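Local atomic coordinates of F420-dependent methylenetetrahydromethanopterin dehydrogenase (Methanopyrus kandleri, PDB entry 1QV9), a protein that catalyses the reversible reduction of methenyl-tetrahydromethanopterin to methylene-tetrahydromethanopterin with reduced coenzyme F420, a step in methanogenesis from carbon dioxide. Residues L23-E26 / R27-E31; M145-L148 / A149-V153; V156-E159 / A160-L164; L164-K167 / A168-D171; E172-E175 / N176-P179. One frame throughout, in Å; residues are numbered along the deposited sequence.

The five contacts are short local ones, and four lie along the run from helix 134-150 to strand 180-183. Contact 2 is buried: the end of helix 134-150 packs against the helix bundle and a second subunit with mostly apolar side chains. Contacts 3 and 4 share helix 153-169 and Leu164. Contact 3 is mainly core packing, while contact 4, at the helix end, turns to charged pairs and backbone bonds. Contact 5 is the surface turn that follows, tied back to contact 4 by Lys167 and Asp177. Contact 1, partly buried, is a charged loop lying against the same helix, with Arg30 meeting Asp162 of contact 3.

Contact 1: L23-E26 / R27-E31; sequences LLDE and RADRE
The Arg27 guanidinium meets Glu26 OE1 obliquely, while Asp29 OD2 lies at its edge in plane and water 1 lies above one face, offset toward the rim. NH2 of Arg27 donates to OE1 of Glu26 at 2.7 Å. The carboxylate and guanidinium planes are nearly perpendicular, 86° apart. Arg27 NE reaches Asp29 OD2 at 3.0 Å, so Arg27 joins both acids in one salt-bridge network. The bend of Glu26 at chi2 (-82°) lays its carboxylate alongside Arg27.

The Arg30 guanidinium takes Leu24 O at its edge: NH2 donates at 2.8 Å, on a lone pair. Asp25 OD1 accepts Arg30 N at 3.0 Å on its syn side. Water 1 donates to Asp25 OD1 and to Asp29 OD1, which probably eases the repulsion between the two acids. Asp25 O accepts Ala28 N at 3.0 Å, closing a type I beta turn.

Lys43 of the second subunit pairs with Asp25 OD2, and His266 ND1 is hydrogen-bonded to Glu26 OE2. The loop runs between helix 15-19 and strand 33-39. It lies against helix 153-169, where Leu24 packs on Phe161 and Ile165 and Arg30 pairs with Asp162.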
loop_
_atom_site.group_PDB
_atom_site.type_symbol
_atom_site.label_atom_id
_atom_site.label_comp_id
_atom_site.label_asym_id
_atom_site.label_seq_id
_atom_site.Cartn_x
_atom_site.Cartn_y
_atom_site.Cartn_z
ATOM N N LEU A 23 4.790 -22.889 19.733
ATOM C CA LEU A 23 5.403 -23.272 18.463
ATOM C C LEU A 23 5.658 -24.774 18.415
ATOM O O LEU A 23 5.909 -25.328 17.331
ATOM C CB LEU A 23 6.753 -22.557 18.283
ATOM C CG LEU A 23 6.685 -21.039 18.131
ATOM C CD1 LEU A 23 8.133 -20.487 18.279
ATOM C CD2 LEU A 23 6.063 -20.653 16.805
ATOM N N LEU A 24 5.591 -25.431 19.565
ATOM C CA LEU A 24 5.858 -26.881 19.615
ATOM C C LEU A 24 4.591 -27.773 19.497
ATOM O O LEU A 24 4.692 -28.989 19.325
ATOM C CB LEU A 24 6.622 -27.200 20.901
ATOM C CG LEU A 24 7.835 -26.287 21.130
ATOM C CD1 LEU A 24 8.561 -26.641 22.425
ATOM C CD2 LEU A 24 8.774 -26.408 19.908
ATOM N N ASP A 25 3.393 -27.199 19.556
ATOM C CA ASP A 25 2.178 -28.053 19.465
ATOM C C ASP A 25 1.082 -27.109 18.970
ATOM O O ASP A 25 0.080 -26.829 19.676
ATOM C CB ASP A 25 1.887 -28.583 20.866
ATOM C CG ASP A 25 0.756 -29.570 20.909
ATOM O OD1 ASP A 25 0.394 -30.130 19.836
ATOM O OD2 ASP A 25 0.263 -29.791 22.046
ATOM N N GLU A 26 1.266 -26.653 17.728
ATOM C CA GLU A 26 0.421 -25.625 17.179
ATOM C C GLU A 26 -1.066 -25.868 17.120
ATOM O O GLU A 26 -1.845 -24.910 17.117
ATOM C CB GLU A 26 0.944 -25.194 15.804
ATOM C CG GLU A 26 0.816 -26.264 14.695
ATOM C CD GLU A 26 1.939 -27.301 14.691
ATOM O OE1 GLU A 26 1.994 -28.071 13.707
ATOM O OE2 GLU A 26 2.762 -27.351 15.625
ATOM N N ARG A 27 -1.474 -27.127 17.076
ATOM C CA ARG A 27 -2.907 -27.445 17.034
ATOM C C ARG A 27 -3.317 -28.262 18.273
ATOM O O ARG A 27 -4.430 -28.792 18.314
ATOM C CB ARG A 27 -3.246 -28.228 15.744
ATOM C CG ARG A 27 -3.145 -27.407 14.431
ATOM C CD ARG A 27 -3.271 -28.323 13.200
ATOM N NE ARG A 27 -2.462 -29.498 13.493
ATOM C CZ ARG A 27 -1.150 -29.568 13.318
ATOM N NH1 ARG A 27 -0.514 -30.672 13.683
ATOM N NH2 ARG A 27 -0.481 -28.583 12.716
ATOM N N ALA A 28 -2.420 -28.368 19.258
ATOM C CA ALA A 28 -2.671 -29.088 20.505
ATOM C C ALA A 28 -2.993 -30.566 20.300
ATOM O O ALA A 28 -3.570 -31.193 21.185
ATOM C CB ALA A 28 -3.815 -28.423 21.291
ATOM N N ASP A 29 -2.609 -31.114 19.156
ATOM C CA ASP A 29 -2.876 -32.521 18.882
ATOM C C ASP A 29 -1.653 -33.418 18.979
ATOM O O ASP A 29 -1.697 -34.573 18.560
ATOM C CB ASP A 29 -3.566 -32.699 17.512
ATOM C CG ASP A 29 -2.836 -31.997 16.388
ATOM O OD1 ASP A 29 -1.618 -31.794 16.525
ATOM O OD2 ASP A 29 -3.480 -31.651 15.363
ATOM N N ARG A 30 -0.549 -32.916 19.529
ATOM C CA ARG A 30 0.623 -33.771 19.671
ATOM C C ARG A 30 0.429 -34.704 20.855
ATOM O O ARG A 30 0.154 -34.272 21.976
ATOM C CB ARG A 30 1.910 -32.982 19.910
ATOM C CG ARG A 30 2.616 -32.554 18.666
ATOM C CD ARG A 30 3.915 -31.834 19.002
ATOM N NE ARG A 30 5.050 -32.727 19.254
ATOM C CZ ARG A 30 6.316 -32.321 19.263
ATOM N NH1 ARG A 30 7.310 -33.187 19.479
ATOM N NH2 ARG A 30 6.609 -31.033 19.063
ATOM N N GLU A 31 0.607 -35.990 20.606
ATOM C CA GLU A 31 0.446 -36.975 21.660
ATOM C C GLU A 31 1.745 -37.268 22.397
ATOM O O GLU A 31 1.755 -38.013 23.373
ATOM C CB GLU A 31 -0.080 -38.282 21.048
ATOM C CG GLU A 31 -1.199 -38.087 20.024
ATOM C CD GLU A 31 -1.691 -39.403 19.413
ATOM O OE1 GLU A 31 -2.738 -39.911 19.867
ATOM O OE2 GLU A 31 -1.031 -39.933 18.483
HETATM O O HOH W 1 -0.058 -29.593 17.134
#

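Contact 2: M145-L148 / A149-V153; sequences MKVL and AATGV
Val147 O is gripped twice by Thr151, through its backbone N and its hydroxyl. The OG1 of Thr151 donates to this oxygen at 2.7 Å, and Thr151 N does so at 3.1 Å. The two donors come from opposite faces of the carbonyl plane. OG1 of Thr151 lies between the backbone N and the carbonyl carbon (chi1 61°), which turns it back to the preceding turn. The polar hydroxyl is thus satisfied inside a buried contact. Thr151 CG2 also sits 4.2 Å from Val147 CG1.

Further along, Leu148 CD2 touches Val153 CG1 at 4.0 Å, where the two side chains cross at a slant. Lys146 is bent at chi2, which brings NZ to 3.6 Å from Ala150 CB; its charge has a long, weak ion pair with Asp249 of helix 227-257.

Leu207 of helix 197-223 packs on Val147 and Thr151; from helix 227-257, Ala244 packs on Val147 and Ala248 on Thr151. Ile139 of the second subunit packs on Lys146 and Ala150.

Gly152 has a positive phi of 97°, at which a CB would jam against the carbonyl oxygen of Thr151. This positive-phi glycine follows one helix, 134-150, and N-caps the next, 153-169, beside the bundle.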
loop_
_atom_site.group_PDB
_atom_site.type_symbol
_atom_site.label_atom_id
_atom_site.label_comp_id
_atom_site.label_asym_id
_atom_site.label_seq_id
_atom_site.Cartn_x
_atom_site.Cartn_y
_atom_site.Cartn_z
HETATM N N MSE A 145 5.909 -10.011 16.576
HETATM C CA MSE A 145 5.521 -11.421 16.327
HETATM C C MSE A 145 5.487 -11.692 14.826
HETATM O O MSE A 145 5.943 -12.767 14.353
HETATM C CB MSE A 145 4.145 -11.702 16.950
HETATM C CG MSE A 145 3.763 -13.161 16.832
HETATM SE SE MSE A 145 2.054 -13.463 17.762
HETATM C CE MSE A 145 2.624 -12.837 19.520
ATOM N N LYS A 146 4.947 -10.751 14.050
ATOM C CA LYS A 146 4.899 -10.945 12.593
ATOM C C LYS A 146 6.336 -11.053 12.048
ATOM O O LYS A 146 6.645 -11.891 11.195
ATOM C CB LYS A 146 4.154 -9.763 11.937
ATOM C CG LYS A 146 4.175 -9.722 10.431
ATOM C CD LYS A 146 3.677 -11.012 9.828
ATOM C CE LYS A 146 3.578 -10.878 8.322
ATOM N NZ LYS A 146 3.171 -12.128 7.666
ATOM N N VAL A 147 7.223 -10.176 12.521
ATOM C CA VAL A 147 8.604 -10.244 12.058
ATOM C C VAL A 147 9.244 -11.587 12.401
ATOM O O VAL A 147 9.803 -12.251 11.518
ATOM C CB VAL A 147 9.430 -9.096 12.705
ATOM C CG1 VAL A 147 10.965 -9.310 12.438
ATOM C CG2 VAL A 147 8.968 -7.764 12.148
ATOM N N LEU A 148 9.161 -11.994 13.659
ATOM C CA LEU A 148 9.821 -13.248 14.064
ATOM C C LEU A 148 9.231 -14.474 13.368
ATOM O O LEU A 148 9.953 -15.449 13.081
ATOM C CB LEU A 148 9.782 -13.399 15.595
ATOM C CG LEU A 148 10.488 -12.241 16.319
ATOM C CD1 LEU A 148 10.397 -12.457 17.799
ATOM C CD2 LEU A 148 11.976 -12.191 15.910
ATOM N N ALA A 149 7.946 -14.426 13.058
ATOM C CA ALA A 149 7.310 -15.569 12.398
ATOM C C ALA A 149 7.601 -15.586 10.915
ATOM O O ALA A 149 8.181 -16.556 10.411
ATOM C CB ALA A 149 5.786 -15.521 12.651
ATOM N N ALA A 150 7.236 -14.527 10.198
ATOM C CA ALA A 150 7.391 -14.499 8.748
ATOM C C ALA A 150 8.821 -14.511 8.225
ATOM O O ALA A 150 9.049 -14.862 7.076
ATOM C CB ALA A 150 6.568 -13.330 8.151
ATOM N N THR A 151 9.788 -14.101 9.050
ATOM C CA THR A 151 11.193 -14.155 8.588
ATOM C C THR A 151 11.757 -15.557 8.786
ATOM O O THR A 151 12.831 -15.876 8.240
ATOM C CB THR A 151 12.085 -13.177 9.373
ATOM O OG1 THR A 151 12.055 -13.536 10.757
ATOM C CG2 THR A 151 11.621 -11.720 9.119
ATOM N N GLY A 152 11.047 -16.388 9.549
ATOM C CA GLY A 152 11.531 -17.737 9.799
ATOM C C GLY A 152 12.283 -17.912 11.101
ATOM O O GLY A 152 12.724 -19.026 11.419
ATOM N N VAL A 153 12.429 -16.842 11.895
ATOM C CA VAL A 153 13.131 -16.978 13.160
ATOM C C VAL A 153 12.447 -17.998 14.085
ATOM O O VAL A 153 13.126 -18.769 14.764
ATOM C CB VAL A 153 13.243 -15.607 13.905
ATOM C CG1 VAL A 153 13.693 -15.804 15.366
ATOM C CG2 VAL A 153 14.216 -14.718 13.138
#

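Contact 3: V156-E159 / A160-L164; sequences VVQE and AFDEL
Phe161 and Val157 stand one turn apart on helix 153-169, which packs on the parallel sheet of the alpha/beta domain. The Phe161 side chain starts with CB 3.8 Å from Val157 O. CG lies anti to the carbonyl carbon (chi1 -83°), which sets the ring alongside Val157. CD1 then comes 3.5 Å from Val157 O, and CD1 and CE1 both lie 3.9 Å from Val157 CG1. That methyl sits at the ring edge, in the plane of the ring. The two side chains run side by side and point the same way. Phe67 and Val69 of strand 67-71 and Ile117 of strand 115-119 also touch the ring. A serine in place of Phe161 has no ring to set beside Val157 CG1, and would probably open a gap between the helix and the strands it faces.

Backbone bonds of the ordinary helical kind run along the segment. Phe161 N donates to Val157 O, and the neighbouring Asp162 N donates to Gln158 O at 2.8 Å. Ala160 packs on Leu181 and Ile117 of the sheet. Glu159, on the exposed side, pairs with Arg191.

Polar side chains line another flank. Asp162 OD1 is bonded to His266 NE2, and Gln158 NE2 is bonded to Thr264 O. The Gln158 amide and the Asp162 carboxylate planes stand 81° apart. Their direct link is weak, with Gln158 NE2 donating to Asp162 OD1 at 3.4 Å.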
loop_
_atom_site.group_PDB
_atom_site.type_symbol
_atom_site.label_atom_id
_atom_site.label_comp_id
_atom_site.label_asym_id
_atom_site.label_seq_id
_atom_site.Cartn_x
_atom_site.Cartn_y
_atom_site.Cartn_z
ATOM N N VAL A 156 13.447 -21.543 13.473
ATOM C CA VAL A 156 14.733 -21.939 14.045
ATOM C C VAL A 156 14.512 -22.408 15.502
ATOM O O VAL A 156 15.100 -23.392 15.977
ATOM C CB VAL A 156 15.720 -20.748 14.077
ATOM C CG1 VAL A 156 17.033 -21.159 14.699
ATOM C CG2 VAL A 156 15.962 -20.232 12.643
ATOM N N VAL A 157 13.685 -21.654 16.238
ATOM C CA VAL A 157 13.387 -22.009 17.627
ATOM C C VAL A 157 12.636 -23.321 17.700
ATOM O O VAL A 157 12.953 -24.147 18.556
ATOM C CB VAL A 157 12.575 -20.834 18.307
ATOM C CG1 VAL A 157 12.217 -21.148 19.744
ATOM C CG2 VAL A 157 13.392 -19.564 18.253
ATOM N N GLN A 158 11.657 -23.502 16.818
ATOM C CA GLN A 158 10.865 -24.726 16.756
ATOM C C GLN A 158 11.825 -25.892 16.544
ATOM O O GLN A 158 11.740 -26.895 17.265
ATOM C CB GLN A 158 9.866 -24.666 15.595
ATOM C CG GLN A 158 9.036 -25.955 15.401
ATOM C CD GLN A 158 8.390 -26.122 14.015
ATOM O OE1 GLN A 158 8.290 -25.179 13.218
ATOM N NE2 GLN A 158 7.913 -27.351 13.733
ATOM N N GLU A 159 12.740 -25.750 15.587
ATOM C CA GLU A 159 13.659 -26.872 15.307
ATOM C C GLU A 159 14.538 -27.218 16.477
ATOM O O GLU A 159 14.744 -28.402 16.798
ATOM C CB GLU A 159 14.536 -26.561 14.101
ATOM C CG GLU A 159 13.843 -26.584 12.774
ATOM C CD GLU A 159 14.824 -26.286 11.636
ATOM O OE1 GLU A 159 16.020 -25.997 11.921
ATOM O OE2 GLU A 159 14.395 -26.342 10.475
ATOM N N ALA A 160 15.079 -26.198 17.129
ATOM C CA ALA A 160 15.951 -26.453 18.264
ATOM C C ALA A 160 15.230 -27.215 19.375
ATOM O O ALA A 160 15.787 -28.139 19.987
ATOM C CB ALA A 160 16.509 -25.145 18.817
ATOM N N PHE A 161 13.989 -26.826 19.665
ATOM C CA PHE A 161 13.251 -27.516 20.709
ATOM C C PHE A 161 12.753 -28.864 20.271
ATOM O O PHE A 161 12.701 -29.773 21.095
ATOM C CB PHE A 161 12.090 -26.630 21.231
ATOM C CG PHE A 161 12.529 -25.639 22.255
ATOM C CD1 PHE A 161 12.489 -24.287 21.983
ATOM C CD2 PHE A 161 13.067 -26.067 23.462
ATOM C CE1 PHE A 161 12.991 -23.347 22.899
ATOM C CE2 PHE A 161 13.573 -25.153 24.377
ATOM C CZ PHE A 161 13.535 -23.782 24.097
ATOM N N ASP A 162 12.411 -29.025 18.997
ATOM C CA ASP A 162 11.955 -30.334 18.528
ATOM C C ASP A 162 13.113 -31.352 18.662
ATOM O O ASP A 162 12.870 -32.505 19.022
ATOM C CB ASP A 162 11.452 -30.235 17.096
ATOM C CG ASP A 162 9.961 -29.817 17.026
ATOM O OD1 ASP A 162 9.528 -29.310 15.973
ATOM O OD2 ASP A 162 9.228 -30.038 18.024
ATOM N N GLU A 163 14.343 -30.919 18.392
ATOM C CA GLU A 163 15.521 -31.790 18.535
ATOM C C GLU A 163 15.694 -32.190 20.016
ATOM O O GLU A 163 15.947 -33.358 20.352
ATOM C CB GLU A 163 16.772 -31.053 18.044
ATOM C CG GLU A 163 18.084 -31.846 18.173
ATOM C CD GLU A 163 19.324 -30.983 17.915
ATOM O OE1 GLU A 163 19.401 -30.343 16.843
ATOM O OE2 GLU A 163 20.225 -30.945 18.784
ATOM N N LEU A 164 15.556 -31.225 20.922
ATOM C CA LEU A 164 15.687 -31.499 22.349
ATOM C C LEU A 164 14.571 -32.450 22.833
ATOM O O LEU A 164 14.805 -33.325 23.685
ATOM C CB LEU A 164 15.635 -30.170 23.112
ATOM C CG LEU A 164 16.247 -30.140 24.511
ATOM C CD1 LEU A 164 17.746 -30.477 24.452
ATOM C CD2 LEU A 164 16.017 -28.745 25.110
#

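Contact 4: L164-K167 / A168-D171; sequences LIEK and AKED
Charge pairing centres on Glu166 and Lys169, which lie side by side and point the same way. Lys169 NZ donates to Glu166 OE2 at 2.8 Å, meeting the oxygen on its syn side and close to the carboxylate plane. Glu166 is bent at chi2 (-52°), which folds its carboxylate back toward the extended lysine. Water 2 closes a second path: it donates to Glu166 OE1 at 2.6 Å and accepts from Lys169 NZ at 3.1 Å. The same NZ also has a salt bridge with Asp32. A leucine in place of Lys169 would probably leave Glu166 and Asp32 without their shared positive partner and set the Glu166 carboxylate free to turn.

Apolar contact is slight between the segments. Ile165 CG2 meets Lys169 CE at 3.9 Å. Ile165 also packs on Phe67 of strand 67-71 and on Ala4 of strand 4-10, which places this flank of the helix against the sheet. Ala168 touches Ala4 as well.

Backbone bonds change character as the helix runs out. Ala168 N donates to Leu164 O at 2.8 Å, and Lys169 N donates to Ile165 O. Glu170 N instead reaches only three residues back, to Lys167 O at 3.1 Å. Asp171 N bonds to Ala168 O at 2.9 Å. Asp171 has a positive phi (51°) and is the C-prime residue. Together with a probable bond from Glu172 N to Lys167 O, this forms the Schellman motif that ends helix 153-169.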
loop_
_atom_site.group_PDB
_atom_site.type_symbol
_atom_site.label_atom_id
_atom_site.label_comp_id
_atom_site.label_asym_id
_atom_site.label_seq_id
_atom_site.Cartn_x
_atom_site.Cartn_y
_atom_site.Cartn_z
ATOM N N LEU A 164 15.556 -31.225 20.922
ATOM C CA LEU A 164 15.687 -31.499 22.349
ATOM C C LEU A 164 14.571 -32.450 22.833
ATOM O O LEU A 164 14.805 -33.325 23.685
ATOM C CB LEU A 164 15.635 -30.170 23.112
ATOM C CG LEU A 164 16.247 -30.140 24.511
ATOM C CD1 LEU A 164 17.746 -30.477 24.452
ATOM C CD2 LEU A 164 16.017 -28.745 25.110
ATOM N N ILE A 165 13.369 -32.286 22.291
ATOM C CA ILE A 165 12.251 -33.143 22.656
ATOM C C ILE A 165 12.550 -34.578 22.222
ATOM O O ILE A 165 12.217 -35.514 22.959
ATOM C CB ILE A 165 10.930 -32.657 22.032
ATOM C CG1 ILE A 165 10.453 -31.430 22.823
ATOM C CG2 ILE A 165 9.864 -33.772 22.060
ATOM C CD1 ILE A 165 9.420 -30.634 22.119
ATOM N N GLU A 166 13.181 -34.765 21.061
ATOM C CA GLU A 166 13.476 -36.141 20.663
ATOM C C GLU A 166 14.453 -36.788 21.649
ATOM O O GLU A 166 14.296 -37.970 21.999
ATOM C CB GLU A 166 13.984 -36.186 19.224
ATOM C CG GLU A 166 12.838 -35.995 18.229
ATOM C CD GLU A 166 11.662 -36.948 18.484
ATOM O OE1 GLU A 166 11.855 -38.186 18.364
ATOM O OE2 GLU A 166 10.543 -36.471 18.806
ATOM N N LYS A 167 15.443 -36.025 22.111
ATOM C CA LYS A 167 16.398 -36.533 23.100
ATOM C C LYS A 167 15.764 -36.747 24.487
ATOM O O LYS A 167 16.143 -37.654 25.244
ATOM C CB LYS A 167 17.557 -35.560 23.231
ATOM C CG LYS A 167 18.273 -35.404 21.922
ATOM C CD LYS A 167 19.439 -34.470 22.023
ATOM C CE LYS A 167 20.151 -34.408 20.664
ATOM N NZ LYS A 167 21.225 -33.371 20.612
ATOM N N ALA A 168 14.830 -35.876 24.844
ATOM C CA ALA A 168 14.129 -35.976 26.123
ATOM C C ALA A 168 13.395 -37.319 26.195
ATOM O O ALA A 168 13.313 -37.941 27.266
ATOM C CB ALA A 168 13.123 -34.823 26.252
ATOM N N LYS A 169 12.874 -37.770 25.056
ATOM C CA LYS A 169 12.124 -39.021 25.006
ATOM C C LYS A 169 12.962 -40.221 25.372
ATOM O O LYS A 169 12.441 -41.221 25.869
ATOM C CB LYS A 169 11.525 -39.228 23.626
ATOM C CG LYS A 169 10.357 -38.308 23.355
ATOM C CD LYS A 169 9.891 -38.530 21.953
ATOM C CE LYS A 169 8.904 -37.491 21.528
ATOM N NZ LYS A 169 8.478 -37.804 20.140
ATOM N N GLU A 170 14.261 -40.110 25.127
ATOM C CA GLU A 170 15.211 -41.171 25.443
ATOM C C GLU A 170 15.941 -40.881 26.766
ATOM O O GLU A 170 16.847 -41.621 27.139
ATOM C CB GLU A 170 16.245 -41.287 24.317
ATOM C CG GLU A 170 15.660 -41.343 22.921
ATOM C CD GLU A 170 14.588 -42.409 22.780
ATOM O OE1 GLU A 170 14.826 -43.547 23.242
ATOM O OE2 GLU A 170 13.513 -42.123 22.202
ATOM N N ASP A 171 15.522 -39.834 27.484
ATOM C CA ASP A 171 16.173 -39.421 28.731
ATOM C C ASP A 171 17.681 -39.302 28.476
ATOM O O ASP A 171 18.518 -39.685 29.308
ATOM C CB ASP A 171 15.920 -40.421 29.877
ATOM C CG ASP A 171 16.408 -39.903 31.235
ATOM O OD1 ASP A 171 16.619 -40.735 32.146
ATOM O OD2 ASP A 171 16.578 -38.672 31.418
HETATM O O HOH W 2 9.879 -39.932 18.303
#

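Contact 5: E172-E175 / N176-P179; sequences EISE and NDLP
Ser174 and Asp177 bond to each other at a short 3-10 turn in the loop between helix 153-169 and strand 180-183. Asp177 OD1 accepts Ser174 N at 2.9 Å. The bond is almost straight, 174° at the hydrogen, and meets the oxygen on its anti side. In the other direction Asp177 N donates to Ser174 O at 2.9 Å. A weak second bond links Asp177 N to Ser174 OG at 3.2 Å. Ser174 CB carries OG between the backbone N and the carbonyl carbon (chi1 75°), and this brings the hydroxyl over the start of the turn. The aspartate is thus fixed at both its backbone and its side chain.

The second oxygen of Asp177, OD2, is taken by Lys167 in a salt bridge. The lysine lies on helix 153-169, so the bridge fastens the turn to the end of that helix and is likely to balance the negative charge of the carboxylate.

Leu178 N is satisfied by Glu175 O at 3.1 Å. That carbonyl also accepts from water 3, which donates to Leu178 O as well, both at 2.8 Å. The water therefore spans two backbone oxygens of the turn. The nearest Glu175 side-chain atom is about 4 Å from a bound magnesium ion.

The loop also has an apolar side. Ile173 packs on Leu164 and Ala168 of the helix, and Leu178 on Val95 of strand 94-99. Within the loop their side chains cross at about a right angle, and Ile173 CG2 touches Leu178 CD2 at 3.7 Å.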
loop_
_atom_site.group_PDB
_atom_site.type_symbol
_atom_site.label_atom_id
_atom_site.label_comp_id
_atom_site.label_asym_id
_atom_site.label_seq_id
_atom_site.Cartn_x
_atom_site.Cartn_y
_atom_site.Cartn_z
ATOM N N GLU A 172 18.022 -38.758 27.317
ATOM C CA GLU A 172 19.424 -38.586 26.955
ATOM C C GLU A 172 19.760 -37.124 26.644
ATOM O O GLU A 172 20.283 -36.823 25.562
ATOM C CB GLU A 172 19.759 -39.467 25.740
ATOM C CG GLU A 172 19.597 -40.970 25.999
ATOM C CD GLU A 172 19.739 -41.835 24.738
ATOM O OE1 GLU A 172 19.605 -43.081 24.851
ATOM O OE2 GLU A 172 19.982 -41.279 23.641
ATOM N N ILE A 173 19.426 -36.209 27.557
ATOM C CA ILE A 173 19.765 -34.806 27.329
ATOM C C ILE A 173 20.985 -34.422 28.150
ATOM O O ILE A 173 20.893 -34.249 29.365
ATOM C CB ILE A 173 18.606 -33.814 27.692
ATOM C CG1 ILE A 173 17.396 -34.074 26.791
ATOM C CG2 ILE A 173 19.110 -32.364 27.516
ATOM C CD1 ILE A 173 16.137 -33.206 27.156
ATOM N N SER A 174 22.141 -34.331 27.478
ATOM C CA SER A 174 23.376 -33.932 28.126
ATOM C C SER A 174 23.567 -32.436 27.967
ATOM O O SER A 174 22.889 -31.781 27.159
ATOM C CB SER A 174 24.584 -34.613 27.469
ATOM O OG SER A 174 24.863 -33.994 26.210
ATOM N N GLU A 175 24.500 -31.886 28.723
ATOM C CA GLU A 175 24.772 -30.467 28.599
ATOM C C GLU A 175 25.197 -30.134 27.172
ATOM O O GLU A 175 24.871 -29.067 26.662
ATOM C CB GLU A 175 25.844 -30.019 29.592
ATOM C CG GLU A 175 25.355 -30.143 31.041
ATOM C CD GLU A 175 26.349 -29.732 32.103
ATOM O OE1 GLU A 175 26.036 -30.011 33.274
ATOM O OE2 GLU A 175 27.422 -29.132 31.815
ATOM N N ASN A 176 25.928 -31.037 26.528
ATOM C CA ASN A 176 26.336 -30.790 25.153
ATOM C C ASN A 176 25.200 -30.837 24.132
ATOM O O ASN A 176 25.368 -30.414 22.980
ATOM C CB ASN A 176 27.443 -31.773 24.759
ATOM C CG ASN A 176 28.760 -31.402 25.372
ATOM O OD1 ASN A 176 29.003 -30.239 25.698
ATOM N ND2 ASN A 176 29.638 -32.382 25.510
ATOM N N ASP A 177 24.044 -31.344 24.544
ATOM C CA ASP A 177 22.885 -31.376 23.675
ATOM C C ASP A 177 22.108 -30.073 23.771
ATOM O O ASP A 177 21.261 -29.814 22.912
ATOM C CB ASP A 177 21.921 -32.491 24.085
ATOM C CG ASP A 177 22.463 -33.875 23.778
ATOM O OD1 ASP A 177 22.262 -34.771 24.619
ATOM O OD2 ASP A 177 23.051 -34.055 22.686
ATOM N N LEU A 178 22.399 -29.264 24.785
ATOM C CA LEU A 178 21.632 -28.029 24.958
ATOM C C LEU A 178 22.065 -27.008 23.932
ATOM O O LEU A 178 23.255 -26.857 23.633
ATOM C CB LEU A 178 21.793 -27.499 26.366
ATOM C CG LEU A 178 21.274 -28.469 27.437
ATOM C CD1 LEU A 178 21.650 -27.906 28.784
ATOM C CD2 LEU A 178 19.760 -28.683 27.320
ATOM N N PRO A 179 21.105 -26.270 23.368
ATOM C CA PRO A 179 21.488 -25.286 22.357
ATOM C C PRO A 179 22.345 -24.146 22.849
ATOM O O PRO A 179 22.316 -23.808 24.020
ATOM C CB PRO A 179 20.127 -24.785 21.819
ATOM C CG PRO A 179 19.230 -24.943 23.009
ATOM C CD PRO A 179 19.642 -26.307 23.570
HETATM O O HOH W 3 25.457 -26.677 25.396
#